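Rhamnosidase B (Bacillus sp., PDB 2OKX) hydrolyses terminal alpha-L-rhamnose units from rhamnose-containing glycosides, as a member of glycoside hydrolase family 78. Local coordinates at residues 199-205 and 523-529; 444-448 and 555-559; 630-634 and 660-664. All blocks are in the same frame, centred on the assembly; numbering follows the deposited sequence. Where two conformers were deposited one is given.

Interaction 1 of 3, residues 199-205 and 523-529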
loop_
_atom_site.group_PDB
_atom_site.type_symbol
_atom_site.label_atom_id
_atom_site.label_comp_id
_atom_site.label_asym_id
_atom_site.label_seq_id
_atom_site.Cartn_x
_atom_site.Cartn_y
_atom_site.Cartn_z
ATOM N N THR A 199 -12.434 -7.730 -8.651
ATOM C CA THR A 199 -13.607 -8.344 -8.058
ATOM C C THR A 199 -14.220 -7.324 -7.115
ATOM O O THR A 199 -13.642 -6.279 -6.846
ATOM C CB THR A 199 -13.240 -9.555 -7.174
ATOM O OG1 THR A 199 -12.559 -9.083 -6.005
ATOM C CG2 THR A 199 -12.339 -10.524 -7.909
ATOM N N GLU A 200 -15.409 -7.634 -6.630
ATOM C CA GLU A 200 -16.068 -6.815 -5.635
ATOM C C GLU A 200 -17.135 -7.725 -5.059
ATOM O O GLU A 200 -18.184 -7.938 -5.665
ATOM C CB GLU A 200 -16.673 -5.532 -6.219
ATOM C CG GLU A 200 -17.262 -4.638 -5.116
ATOM C CD GLU A 200 -17.242 -3.145 -5.438
ATOM O OE1 GLU A 200 -18.037 -2.403 -4.825
ATOM O OE2 GLU A 200 -16.427 -2.709 -6.282
ATOM N N GLU A 201 -16.835 -8.312 -3.905
ATOM C CA GLU A 201 -17.779 -9.219 -3.281
ATOM C C GLU A 201 -18.098 -8.824 -1.856
ATOM O O GLU A 201 -17.214 -8.565 -1.036
ATOM C CB GLU A 201 -17.282 -10.674 -3.353
ATOM C CG GLU A 201 -16.064 -11.023 -2.532
ATOM C CD GLU A 201 -15.578 -12.456 -2.782
ATOM O OE1 GLU A 201 -16.336 -13.416 -2.532
ATOM O OE2 GLU A 201 -14.427 -12.623 -3.233
ATOM N N LYS A 202 -19.392 -8.768 -1.587
ATOM C CA LYS A 202 -19.895 -8.395 -0.281
ATOM C C LYS A 202 -19.643 -9.520 0.703
ATOM O O LYS A 202 -20.123 -10.639 0.520
ATOM C CB LYS A 202 -21.387 -8.101 -0.383
ATOM C CG LYS A 202 -22.018 -7.551 0.870
ATOM C CD LYS A 202 -23.467 -7.202 0.581
ATOM C CE LYS A 202 -24.162 -6.606 1.791
ATOM N NZ LYS A 202 -25.555 -6.213 1.429
ATOM N N LEU A 203 -18.871 -9.216 1.736
ATOM C CA LEU A 203 -18.549 -10.188 2.768
ATOM C C LEU A 203 -18.953 -9.625 4.121
ATOM O O LEU A 203 -18.650 -8.472 4.438
ATOM C CB LEU A 203 -17.048 -10.496 2.757
ATOM C CG LEU A 203 -16.503 -11.110 1.468
ATOM C CD1 LEU A 203 -14.989 -11.253 1.567
ATOM C CD2 LEU A 203 -17.172 -12.463 1.227
ATOM N N TYR A 204 -19.658 -10.431 4.906
ATOM C CA TYR A 204 -20.083 -10.005 6.227
ATOM C C TYR A 204 -18.987 -10.307 7.243
ATOM O O TYR A 204 -18.139 -11.167 7.009
ATOM C CB TYR A 204 -21.380 -10.712 6.631
ATOM C CG TYR A 204 -22.590 -10.212 5.879
ATOM C CD1 TYR A 204 -22.852 -10.635 4.574
ATOM C CD2 TYR A 204 -23.442 -9.267 6.452
ATOM C CE1 TYR A 204 -23.932 -10.119 3.857
ATOM C CE2 TYR A 204 -24.521 -8.746 5.743
ATOM C CZ TYR A 204 -24.758 -9.172 4.452
ATOM O OH TYR A 204 -25.807 -8.635 3.745
ATOM N N PRO A 205 -18.976 -9.580 8.375
ATOM C CA PRO A 205 -17.982 -9.767 9.436
ATOM C C PRO A 205 -18.148 -11.119 10.126
ATOM O O PRO A 205 -19.177 -11.774 9.973
ATOM C CB PRO A 205 -18.265 -8.603 10.389
ATOM C CG PRO A 205 -18.817 -7.543 9.480
ATOM C CD PRO A 205 -19.760 -8.354 8.612
ATOM N N GLU A 523 -26.892 -3.629 8.787
ATOM C CA GLU A 523 -25.713 -4.375 8.370
ATOM C C GLU A 523 -24.473 -3.510 8.207
ATOM O O GLU A 523 -24.552 -2.341 7.821
ATOM C CB GLU A 523 -25.967 -5.138 7.067
ATOM C CG GLU A 523 -26.405 -4.292 5.887
ATOM C CD GLU A 523 -26.622 -5.132 4.641
ATOM O OE1 GLU A 523 -27.223 -6.218 4.763
ATOM O OE2 GLU A 523 -26.203 -4.713 3.541
ATOM N N ILE A 524 -23.333 -4.102 8.544
ATOM C CA ILE A 524 -22.031 -3.465 8.413
ATOM C C ILE A 524 -21.235 -4.574 7.731
ATOM O O ILE A 524 -21.303 -5.739 8.137
ATOM C CB ILE A 524 -21.430 -3.082 9.800
ATOM C CG1 ILE A 524 -20.011 -2.529 9.630
ATOM C CG2 ILE A 524 -21.424 -4.274 10.727
ATOM C CD1 ILE A 524 -19.931 -1.236 8.830
ATOM N N TYR A 525 -20.511 -4.227 6.676
ATOM C CA TYR A 525 -19.769 -5.231 5.924
ATOM C C TYR A 525 -18.675 -4.577 5.101
ATOM O O TYR A 525 -18.470 -3.365 5.167
ATOM C CB TYR A 525 -20.723 -5.940 4.965
ATOM C CG TYR A 525 -21.425 -4.965 4.037
ATOM C CD1 TYR A 525 -22.627 -4.356 4.406
ATOM C CD2 TYR A 525 -20.844 -4.591 2.825
ATOM C CE1 TYR A 525 -23.230 -3.392 3.589
ATOM C CE2 TYR A 525 -21.433 -3.633 2.007
ATOM C CZ TYR A 525 -22.625 -3.036 2.395
ATOM O OH TYR A 525 -23.192 -2.076 1.587
ATOM N N ILE A 526 -17.975 -5.390 4.320
ATOM C CA ILE A 526 -16.940 -4.869 3.444
ATOM C C ILE A 526 -17.119 -5.483 2.070
ATOM O O ILE A 526 -17.481 -6.654 1.948
ATOM C CB ILE A 526 -15.505 -5.190 3.951
ATOM C CG1 ILE A 526 -14.486 -4.442 3.084
ATOM C CG2 ILE A 526 -15.230 -6.708 3.895
ATOM C CD1 ILE A 526 -13.044 -4.526 3.574
ATOM N N ARG A 527 -16.925 -4.681 1.031
ATOM C CA ARG A 527 -17.006 -5.208 -0.318
ATOM C C ARG A 527 -15.543 -5.420 -0.666
ATOM O O ARG A 527 -14.835 -4.484 -1.048
ATOM C CB ARG A 527 -17.676 -4.205 -1.270
ATOM C CG ARG A 527 -19.150 -3.949 -0.933
ATOM C CD ARG A 527 -19.826 -2.997 -1.922
ATOM N NE ARG A 527 -19.954 -3.596 -3.247
ATOM C CZ ARG A 527 -20.878 -4.492 -3.585
ATOM N NH1 ARG A 527 -21.780 -4.901 -2.699
ATOM N NH2 ARG A 527 -20.886 -4.996 -4.810
ATOM N N GLN A 528 -15.075 -6.649 -0.478
ATOM C CA GLN A 528 -13.683 -6.974 -0.761
ATOM C C GLN A 528 -13.420 -6.837 -2.247
ATOM O O GLN A 528 -14.264 -7.195 -3.068
ATOM C CB GLN A 528 -13.351 -8.397 -0.293
ATOM C CG GLN A 528 -11.912 -8.814 -0.576
ATOM C CD GLN A 528 -11.499 -10.028 0.228
ATOM O OE1 GLN A 528 -11.358 -9.959 1.448
ATOM N NE2 GLN A 528 -11.316 -11.152 -0.449
ATOM N N SER A 529 -12.245 -6.320 -2.587
ATOM C CA SER A 529 -11.882 -6.112 -3.983
ATOM C C SER A 529 -10.422 -6.445 -4.255
ATOM O O SER A 529 -9.527 -5.850 -3.661
ATOM C CB SER A 529 -12.146 -4.652 -4.372
ATOM O OG SER A 529 -11.671 -4.381 -5.681
#

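Interaction 2 of 3, residues 444-448 and 555-559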
loop_
_atom_site.group_PDB
_atom_site.type_symbol
_atom_site.label_atom_id
_atom_site.label_comp_id
_atom_site.label_asym_id
_atom_site.label_seq_id
_atom_site.Cartn_x
_atom_site.Cartn_y
_atom_site.Cartn_z
ATOM N N GLY A 444 -12.649 -11.295 10.947
ATOM C CA GLY A 444 -12.210 -12.680 11.061
ATOM C C GLY A 444 -10.829 -12.867 10.459
ATOM O O GLY A 444 -10.101 -13.804 10.790
ATOM N N ALA A 445 -10.475 -11.956 9.564
ATOM C CA ALA A 445 -9.184 -11.979 8.900
ATOM C C ALA A 445 -8.977 -10.626 8.250
ATOM O O ALA A 445 -9.907 -9.829 8.134
ATOM C CB ALA A 445 -9.150 -13.075 7.833
ATOM N N GLU A 446 -7.752 -10.363 7.833
ATOM C CA GLU A 446 -7.450 -9.117 7.162
ATOM C C GLU A 446 -8.238 -9.138 5.856
ATOM O O GLU A 446 -8.421 -10.199 5.255
ATOM C CB GLU A 446 -5.952 -9.049 6.860
ATOM C CG GLU A 446 -5.486 -7.780 6.156
ATOM C CD GLU A 446 -4.834 -6.787 7.104
ATOM O OE1 GLU A 446 -4.202 -5.826 6.612
ATOM O OE2 GLU A 446 -4.950 -6.964 8.337
ATOM N N ARG A 447 -8.741 -7.979 5.442
ATOM C CA ARG A 447 -9.449 -7.868 4.176
ATOM C C ARG A 447 -9.086 -6.517 3.564
ATOM O O ARG A 447 -8.498 -5.660 4.227
ATOM C CB ARG A 447 -10.968 -8.010 4.358
ATOM C CG ARG A 447 -11.405 -9.433 4.745
ATOM C CD ARG A 447 -12.869 -9.705 4.423
ATOM N NE ARG A 447 -13.299 -11.048 4.826
ATOM C CZ ARG A 447 -12.889 -12.184 4.261
ATOM N NH1 ARG A 447 -12.029 -12.168 3.252
ATOM N NH2 ARG A 447 -13.345 -13.347 4.709
ATOM N N SER A 448 -9.407 -6.339 2.290
ATOM C CA SER A 448 -9.094 -5.097 1.599
ATOM C C SER A 448 -10.277 -4.743 0.721
ATOM O O SER A 448 -10.704 -5.546 -0.113
ATOM C CB SER A 448 -7.836 -5.276 0.743
ATOM O OG SER A 448 -7.531 -4.110 -0.002
ATOM N N HIS A 555 -3.555 -16.006 1.324
ATOM C CA HIS A 555 -4.436 -14.876 1.604
ATOM C C HIS A 555 -3.700 -13.542 1.474
ATOM O O HIS A 555 -4.240 -12.575 0.939
ATOM C CB HIS A 555 -5.045 -15.002 3.002
ATOM C CG HIS A 555 -6.153 -14.029 3.255
ATOM N ND1 HIS A 555 -7.256 -13.935 2.434
ATOM C CD2 HIS A 555 -6.319 -13.093 4.219
ATOM C CE1 HIS A 555 -8.053 -12.980 2.880
ATOM N NE2 HIS A 555 -7.508 -12.456 3.963
ATOM N N THR A 556 -2.464 -13.492 1.958
ATOM C CA THR A 556 -1.668 -12.269 1.883
ATOM C C THR A 556 -1.478 -11.853 0.421
ATOM O O THR A 556 -1.601 -10.681 0.068
ATOM C CB THR A 556 -0.273 -12.471 2.502
ATOM O OG1 THR A 556 -0.409 -12.934 3.849
ATOM C CG2 THR A 556 0.511 -11.154 2.493
ATOM N N THR A 557 -1.169 -12.832 -0.419
ATOM C CA THR A 557 -0.943 -12.584 -1.839
ATOM C C THR A 557 -2.203 -12.045 -2.500
ATOM O O THR A 557 -2.144 -11.101 -3.280
ATOM C CB THR A 557 -0.485 -13.877 -2.534
ATOM O OG1 THR A 557 0.689 -14.364 -1.872
ATOM C CG2 THR A 557 -0.161 -13.618 -4.013
ATOM N N ARG A 558 -3.341 -12.646 -2.177
ATOM C CA ARG A 558 -4.624 -12.214 -2.718
ATOM C C ARG A 558 -4.871 -10.736 -2.408
ATOM O O ARG A 558 -5.188 -9.950 -3.301
ATOM C CB ARG A 558 -5.738 -13.082 -2.123
ATOM C CG ARG A 558 -7.152 -12.778 -2.587
ATOM C CD ARG A 558 -8.036 -13.990 -2.305
ATOM N NE ARG A 558 -7.785 -14.536 -0.971
ATOM C CZ ARG A 558 -7.967 -15.811 -0.637
ATOM N NH1 ARG A 558 -8.401 -16.678 -1.543
ATOM N NH2 ARG A 558 -7.705 -16.223 0.597
ATOM N N LEU A 559 -4.715 -10.360 -1.141
ATOM C CA LEU A 559 -4.961 -8.982 -0.725
ATOM C C LEU A 559 -3.956 -7.969 -1.260
ATOM O O LEU A 559 -4.222 -6.764 -1.260
ATOM C CB LEU A 559 -5.012 -8.890 0.803
ATOM C CG LEU A 559 -6.074 -9.716 1.530
ATOM C CD1 LEU A 559 -6.038 -9.339 3.002
ATOM C CD2 LEU A 559 -7.466 -9.456 0.946
HETATM O O HOH W 1 -5.268 -4.298 -1.253
#

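Interaction 3 of 3, residues 630-634 and 660-664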
loop_
_atom_site.group_PDB
_atom_site.type_symbol
_atom_site.label_atom_id
_atom_site.label_comp_id
_atom_site.label_asym_id
_atom_site.label_seq_id
_atom_site.Cartn_x
_atom_site.Cartn_y
_atom_site.Cartn_z
ATOM N N THR A 630 15.383 -2.367 -8.695
ATOM C CA THR A 630 15.457 -2.383 -10.147
ATOM C C THR A 630 16.074 -3.706 -10.600
ATOM O O THR A 630 15.669 -4.273 -11.616
ATOM C CB THR A 630 16.268 -1.188 -10.679
ATOM O OG1 THR A 630 15.566 0.025 -10.375
ATOM C CG2 THR A 630 16.445 -1.289 -12.190
ATOM N N PHE A 631 17.040 -4.208 -9.839
ATOM C CA PHE A 631 17.659 -5.480 -10.189
ATOM C C PHE A 631 16.621 -6.596 -10.057
ATOM O O PHE A 631 16.630 -7.551 -10.835
ATOM C CB PHE A 631 18.861 -5.783 -9.281
ATOM C CG PHE A 631 19.949 -4.738 -9.331
ATOM C CD1 PHE A 631 20.120 -3.938 -10.456
ATOM C CD2 PHE A 631 20.810 -4.567 -8.251
ATOM C CE1 PHE A 631 21.136 -2.974 -10.504
ATOM C CE2 PHE A 631 21.829 -3.609 -8.290
ATOM C CZ PHE A 631 21.988 -2.812 -9.421
ATOM N N PHE A 632 15.728 -6.478 -9.076
ATOM C CA PHE A 632 14.697 -7.494 -8.884
ATOM C C PHE A 632 13.676 -7.414 -10.008
ATOM O O PHE A 632 13.037 -8.413 -10.352
ATOM C CB PHE A 632 14.010 -7.338 -7.521
ATOM C CG PHE A 632 14.915 -7.616 -6.352
ATOM C CD1 PHE A 632 16.010 -8.469 -6.490
ATOM C CD2 PHE A 632 14.682 -7.024 -5.116
ATOM C CE1 PHE A 632 16.860 -8.722 -5.414
ATOM C CE2 PHE A 632 15.524 -7.271 -4.037
ATOM C CZ PHE A 632 16.618 -8.122 -4.188
ATOM N N TRP A 633 13.525 -6.222 -10.578
ATOM C CA TRP A 633 12.608 -6.018 -11.693
ATOM C C TRP A 633 13.149 -6.799 -12.891
ATOM O O TRP A 633 12.397 -7.445 -13.620
ATOM C CB TRP A 633 12.517 -4.532 -12.058
ATOM C CG TRP A 633 11.801 -4.272 -13.361
ATOM C CD1 TRP A 633 10.466 -4.413 -13.607
ATOM C CD2 TRP A 633 12.394 -3.858 -14.600
ATOM N NE1 TRP A 633 10.188 -4.114 -14.922
ATOM C CE2 TRP A 633 11.354 -3.771 -15.554
ATOM C CE3 TRP A 633 13.703 -3.553 -14.997
ATOM C CZ2 TRP A 633 11.583 -3.390 -16.885
ATOM C CZ3 TRP A 633 13.933 -3.173 -16.321
ATOM C CH2 TRP A 633 12.875 -3.096 -17.247
ATOM N N ILE A 634 14.461 -6.726 -13.100
ATOM C CA ILE A 634 15.072 -7.445 -14.210
ATOM C C ILE A 634 14.866 -8.940 -13.981
ATOM O O ILE A 634 14.518 -9.679 -14.899
ATOM C CB ILE A 634 16.580 -7.125 -14.319
ATOM C CG1 ILE A 634 16.760 -5.661 -14.745
ATOM C CG2 ILE A 634 17.246 -8.061 -15.326
ATOM C CD1 ILE A 634 18.206 -5.188 -14.769
ATOM N N THR A 660 18.691 0.499 -18.516
ATOM C CA THR A 660 18.977 0.722 -17.105
ATOM C C THR A 660 20.302 0.105 -16.655
ATOM O O THR A 660 21.032 0.707 -15.863
ATOM C CB THR A 660 17.823 0.202 -16.203
ATOM O OG1 THR A 660 18.004 0.703 -14.873
ATOM C CG2 THR A 660 17.800 -1.322 -16.170
ATOM N N LEU A 661 20.624 -1.086 -17.155
ATOM C CA LEU A 661 21.881 -1.725 -16.780
ATOM C C LEU A 661 23.066 -0.893 -17.262
ATOM O O LEU A 661 24.084 -0.790 -16.578
ATOM C CB LEU A 661 21.972 -3.137 -17.362
ATOM C CG LEU A 661 21.170 -4.211 -16.621
ATOM C CD1 LEU A 661 21.324 -5.551 -17.332
ATOM C CD2 LEU A 661 21.667 -4.307 -15.182
ATOM N N THR A 662 22.924 -0.300 -18.442
ATOM C CA THR A 662 23.978 0.534 -19.004
ATOM C C THR A 662 24.300 1.669 -18.039
ATOM O O THR A 662 25.466 1.959 -17.771
ATOM C CB THR A 662 23.555 1.131 -20.362
ATOM O OG1 THR A 662 23.414 0.077 -21.322
ATOM C CG2 THR A 662 24.593 2.138 -20.856
ATOM N N HIS A 663 23.260 2.303 -17.501
ATOM C CA HIS A 663 23.467 3.403 -16.571
ATOM C C HIS A 663 23.960 2.978 -15.191
ATOM O O HIS A 663 24.655 3.742 -14.521
ATOM C CB HIS A 663 22.198 4.247 -16.462
ATOM C CG HIS A 663 21.918 5.056 -17.690
ATOM N ND1 HIS A 663 21.430 4.501 -18.853
ATOM C CD2 HIS A 663 22.118 6.369 -17.955
ATOM C CE1 HIS A 663 21.342 5.435 -19.782
ATOM N NE2 HIS A 663 21.754 6.579 -19.264
ATOM N N TYR A 664 23.618 1.771 -14.754
ATOM C CA TYR A 664 24.101 1.317 -13.455
ATOM C C TYR A 664 25.608 1.078 -13.537
ATOM O O TYR A 664 26.341 1.311 -12.571
ATOM C CB TYR A 664 23.393 0.031 -13.010
ATOM C CG TYR A 664 22.114 0.289 -12.239
ATOM C CD1 TYR A 664 20.877 0.296 -12.878
ATOM C CD2 TYR A 664 22.152 0.577 -10.872
ATOM C CE1 TYR A 664 19.705 0.589 -12.177
ATOM C CE2 TYR A 664 20.989 0.870 -10.163
ATOM C CZ TYR A 664 19.769 0.876 -10.822
ATOM O OH TYR A 664 18.618 1.183 -10.127
#

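Interaction 1 of 3, residues 199-205 and 523-529
The K202 side chain, fully extended, lies like a ridge across the flat ring of Y525: K202 CE stands 3.7 Å from the Y525 ring centroid in a CH-pi contact, and K202 NZ is 4.5 Å from the same centroid, a cation-pi contact. Beyond the ring, K202 NZ ends in a salt bridge with E523 OE2 (2.7 Å), while Y204 OH donates to E523 OE1 at 3.0 Å. On the other face L203 fits the hollow between I526 and the aliphatic part of Q528, its CD1 3.8 Å from Q528 CB, with E201 alongside. The P205 ring drops over the backbone at I524, P205 CD lying 3.1 Å from I524 O. Farther along, R527 NE bridges E200 OE1 (2.8 Å), while E200 OE2 pairs with R61. Backbone hydrogen bonds in both directions join E201 to Q528 and L203 to I526, for instance L203 N to I526 O at 2.9 Å; between them K202 and R527 form a non-hydrogen-bonded pair. The axes are 4.6 Å apart at 151°. Thus 201-203 forms a short antiparallel edge strand of a sheet in the concanavalin-like domain, paired with 520-528, which has 450-457 on its other side.

Interaction 2 of 3, residues 444-448 and 555-559
Direct hydrogen bonding between strand 446-448 and helix 555-559 comes down to one good bond: H555 NE2 donates to E446 O at 2.8 Å, with a nearly straight angle of 169°. The acceptor lies in the plane of the imidazole, at its edge. Behind it, R558 NH2 donates to H555 ND1 (3.0 Å), so both ring nitrogens are engaged, and R558 itself is held by a salt bridge to E535. A second polar link runs through a water, which accepts from S448 OG at 2.6 Å and donates to L559 O at 2.7 Å; S448 OG also bonds R502. Apolar packing is largely the work of L559. Its CD1 meets E446 CG at 3.6 Å and its CD2 lies 4.2 Å from S448 CB, so the leucine fills the gap between strand and helix. Plain van der Waals contacts add to this, L559 CD1 to E446 O at 3.4 Å and, more loosely, A445 CB to H555 NE2 at 4.2 Å. With the axes 8.9 Å apart and only 20° off parallel, the strand lies alongside the last turn of helix 544-559. Strand-against-helix packing of this kind joins the concanavalin-like domain to the helical barrel of the six-hairpin glycosidase domain.

Interaction 3 of 3, residues 630-634 and 660-664
T660 comes first, directed at the other helix. Its CG2 lies 4.3 Å from W633 CZ3, at the edge of the indole, and 4.1 Å from I634 CD1, while its OG1 is 3.7 Å from T630 CG2. That hydroxyl is bonded to the backbone O of P612, so what T660 offers helix 627-644 is chiefly a methyl. L661 follows, with its CA-to-CB bond sideways but its tip still reaching across: CD2 meets I634 CD1 at 3.6 Å, and the leucine also rests on S709 of helix 696-715. The two helices follow one another directly in the chain and run antiparallel, at 143°, forming a helical hairpin of the kind that repeats around the (alpha/alpha)6 barrel of six-hairpin glycosidases. The segment axes are a wide 11.8 Å apart at closest approach and are bridged by side chains, the larger part by F631, Y664, I634 and L661. One turn on from T660, Y664 contributes its ring: F631 points an edge at its face, the centroids 4.9 Å apart, the planes at 60° and F631 CZ 3.7 Å from Y664 CD2. F631 in turn packs on F701 and L702 of helix 696-715. At the far end of the tyrosine, Y664 OH lies 3.3 Å from T630 OG1, and both hydroxyls hydrogen-bond the same carbonyl, L613 O.

Interactions 1 and 2 are neighbours, their centres about 12 Å apart, and their segments alternate along the chain. They join directly: Q528 OE1 lies 2.9 Å from R447 NH1 and S529 N lies 3.0 Å from S448 O, both probable hydrogen bonds. A path therefore leads from strand 201-203 through 523-529 and 444-448 to the helix end at 555-559. At the remote end of interaction 1, the E523 side chain is about 4 Å from a calcium ion held by V423 and H522. Interaction 3 belongs to the same helical domain as 555-559 but stands apart, its centre about 31 Å from that of interaction 2 and 40 Å from that of interaction 1.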